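Side-chain contact in aldehyde dehydrogenase family protein (Pseudomonas syringae pv. tomato, PDB 6X9L), which probably oxidises long-chain aliphatic aldehydes such as octanal, with NAD+ as the electron acceptor: residues I82-E87 against H199-P204. The protein carries 1 engineered substitution. Residues are numbered along the deposited sequence; the frame is centred on the assembly and turned at random.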
loop_
_atom_site.group_PDB
_atom_site.type_symbol
_atom_site.label_atom_id
_atom_site.label_comp_id
_atom_site.label_asym_id
_atom_site.label_seq_id
_atom_site.Cartn_x
_atom_site.Cartn_y
_atom_site.Cartn_z
ATOM N N ILE A 82 -10.206 -24.145 -5.984
ATOM C CA ILE A 82 -9.530 -23.359 -7.000
ATOM C C ILE A 82 -9.097 -24.253 -8.140
ATOM O O ILE A 82 -9.272 -23.908 -9.317
ATOM C CB ILE A 82 -8.341 -22.619 -6.364
ATOM C CG1 ILE A 82 -8.862 -21.639 -5.312
ATOM C CG2 ILE A 82 -7.472 -21.953 -7.426
ATOM C CD1 ILE A 82 -7.802 -21.067 -4.443
ATOM N N GLY A 83 -8.532 -25.421 -7.814
ATOM C CA GLY A 83 -8.174 -26.363 -8.855
ATOM C C GLY A 83 -9.347 -26.671 -9.763
ATOM O O GLY A 83 -9.207 -26.695 -10.990
ATOM N N ARG A 84 -10.528 -26.883 -9.170
ATOM C CA ARG A 84 -11.719 -27.233 -9.942
ATOM C C ARG A 84 -12.184 -26.064 -10.803
ATOM O O ARG A 84 -12.539 -26.245 -11.975
ATOM C CB ARG A 84 -12.825 -27.687 -8.993
ATOM C CG ARG A 84 -14.142 -27.937 -9.645
ATOM C CD ARG A 84 -14.036 -29.006 -10.708
ATOM N NE ARG A 84 -15.360 -29.393 -11.187
ATOM C CZ ARG A 84 -15.597 -30.054 -12.319
ATOM N NH1 ARG A 84 -14.601 -30.412 -13.123
ATOM N NH2 ARG A 84 -16.845 -30.347 -12.648
ATOM N N ILE A 85 -12.208 -24.859 -10.239
ATOM C CA ILE A 85 -12.413 -23.668 -11.054
ATOM C C ILE A 85 -11.521 -23.691 -12.298
ATOM O O ILE A 85 -11.977 -23.412 -13.412
ATOM C CB ILE A 85 -12.170 -22.405 -10.207
ATOM C CG1 ILE A 85 -13.286 -22.264 -9.170
ATOM C CG2 ILE A 85 -12.081 -21.170 -11.090
ATOM C CD1 ILE A 85 -13.034 -21.165 -8.205
ATOM N N HIS A 86 -10.231 -24.005 -12.128
ATOM C CA HIS A 86 -9.316 -24.018 -13.271
ATOM C C HIS A 86 -9.715 -25.069 -14.306
ATOM O O HIS A 86 -9.635 -24.821 -15.518
ATOM C CB HIS A 86 -7.877 -24.257 -12.811
ATOM C CG HIS A 86 -6.892 -24.393 -13.935
ATOM N ND1 HIS A 86 -6.477 -25.616 -14.419
ATOM C CD2 HIS A 86 -6.234 -23.459 -14.663
ATOM C CE1 HIS A 86 -5.612 -25.427 -15.403
ATOM N NE2 HIS A 86 -5.451 -24.127 -15.573
ATOM N N GLU A 87 -10.118 -26.262 -13.854
ATOM C CA GLU A 87 -10.597 -27.269 -14.797
ATOM C C GLU A 87 -11.770 -26.739 -15.607
ATOM O O GLU A 87 -11.849 -26.965 -16.821
ATOM C CB GLU A 87 -11.012 -28.537 -14.060
ATOM C CG GLU A 87 -9.909 -29.241 -13.317
ATOM C CD GLU A 87 -10.454 -30.297 -12.370
ATOM O OE1 GLU A 87 -11.632 -30.678 -12.523
ATOM O OE2 GLU A 87 -9.712 -30.734 -11.462
ATOM N N HIS A 199 -19.635 -20.889 -9.437
ATOM C CA HIS A 199 -20.772 -21.573 -8.830
ATOM C C HIS A 199 -20.703 -23.076 -9.083
ATOM O O HIS A 199 -20.769 -23.884 -8.146
ATOM C CB HIS A 199 -22.083 -21.014 -9.372
ATOM C CG HIS A 199 -23.289 -21.721 -8.840
ATOM N ND1 HIS A 199 -23.745 -21.538 -7.551
ATOM C CD2 HIS A 199 -24.113 -22.633 -9.408
ATOM C CE1 HIS A 199 -24.808 -22.294 -7.352
ATOM N NE2 HIS A 199 -25.050 -22.973 -8.461
ATOM N N ASP A 200 -20.577 -23.461 -10.357
ATOM C CA ASP A 200 -20.496 -24.867 -10.732
ATOM C C ASP A 200 -19.257 -25.544 -10.152
ATOM O O ASP A 200 -19.280 -26.747 -9.870
ATOM C CB ASP A 200 -20.517 -24.984 -12.255
ATOM C CG ASP A 200 -21.859 -24.592 -12.856
ATOM O OD1 ASP A 200 -22.870 -24.584 -12.122
ATOM O OD2 ASP A 200 -21.916 -24.306 -14.070
ATOM N N ALA A 201 -18.176 -24.794 -9.943
ATOM C CA ALA A 201 -16.950 -25.362 -9.397
ATOM C C ALA A 201 -17.057 -25.705 -7.914
ATOM O O ALA A 201 -16.195 -26.430 -7.406
ATOM C CB ALA A 201 -15.779 -24.398 -9.635
ATOM N N GLY A 202 -18.065 -25.195 -7.213
ATOM C CA GLY A 202 -18.276 -25.515 -5.813
ATOM C C GLY A 202 -17.842 -24.474 -4.794
ATOM O O GLY A 202 -17.542 -24.840 -3.653
ATOM N N LEU A 203 -17.795 -23.209 -5.157
ATOM C CA LEU A 203 -17.320 -22.198 -4.226
ATOM C C LEU A 203 -18.437 -21.831 -3.255
ATOM O O LEU A 203 -19.523 -21.450 -3.691
ATOM C CB LEU A 203 -16.853 -20.973 -4.995
ATOM C CG LEU A 203 -16.031 -19.904 -4.289
ATOM C CD1 LEU A 203 -14.633 -20.416 -3.942
ATOM C CD2 LEU A 203 -15.976 -18.704 -5.209
ATOM N N PRO A 204 -18.201 -21.896 -1.945
ATOM C CA PRO A 204 -19.299 -21.715 -0.997
ATOM C C PRO A 204 -19.984 -20.383 -1.198
ATOM O O PRO A 204 -19.334 -19.363 -1.488
ATOM C CB PRO A 204 -18.597 -21.786 0.370
ATOM C CG PRO A 204 -17.288 -22.455 0.122
ATOM C CD PRO A 204 -16.897 -22.031 -1.270
#
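A Schellman motif ends helix 188-201 where it packs against the middle of helix 75-91, in the NAD-binding Rossmann-like part of the aldehyde dehydrogenase fold. Ala201 and Ile85 form the centre of the contact. Their CA atoms lie 5.1 Å apart. The methyl CB of Ala201 points at helix 75-91 and meets the CG1 branch of Ile85, with 3.3 Å between Ala201 CB and Ile85 CG1. Ile85 CG1 lies beside the backbone N (chi1 -69°), anti to the carbonyl carbon, which brings this branch to the methyl. Ile85 is buried and also packs on Leu197 and Val198, one turn back along helix 188-201. Ala201 CB in turn touches Leu88, one turn further along helix 75-91.

Arg84 lies against the backbone of Ala201 with its aliphatic stem, not its charged end. Its CG sits beside the backbone carbonyl of Ala201, with Arg84 CG 3.4 Å from Ala201 O. No hydrogen bond crosses between the segments. The Arg84 chain bends at chi2 (59°), and its guanidinium is held within its own helix by a salt bridge, Arg84 NH1 to Glu87 OE1 at 3.0 Å, with the oxygen nearly in the guanidinium plane. Asp200 makes a salt bridge with Arg92, which joins the end of helix 188-201 to the residue just after helix 75-91.

Gly202 takes a positive phi of 102° and turns the chain out of the helix. Leu203 then packs on Val81 and Ile173. At the turn itself, Gly202 N donates to His199 O at 3.1 Å.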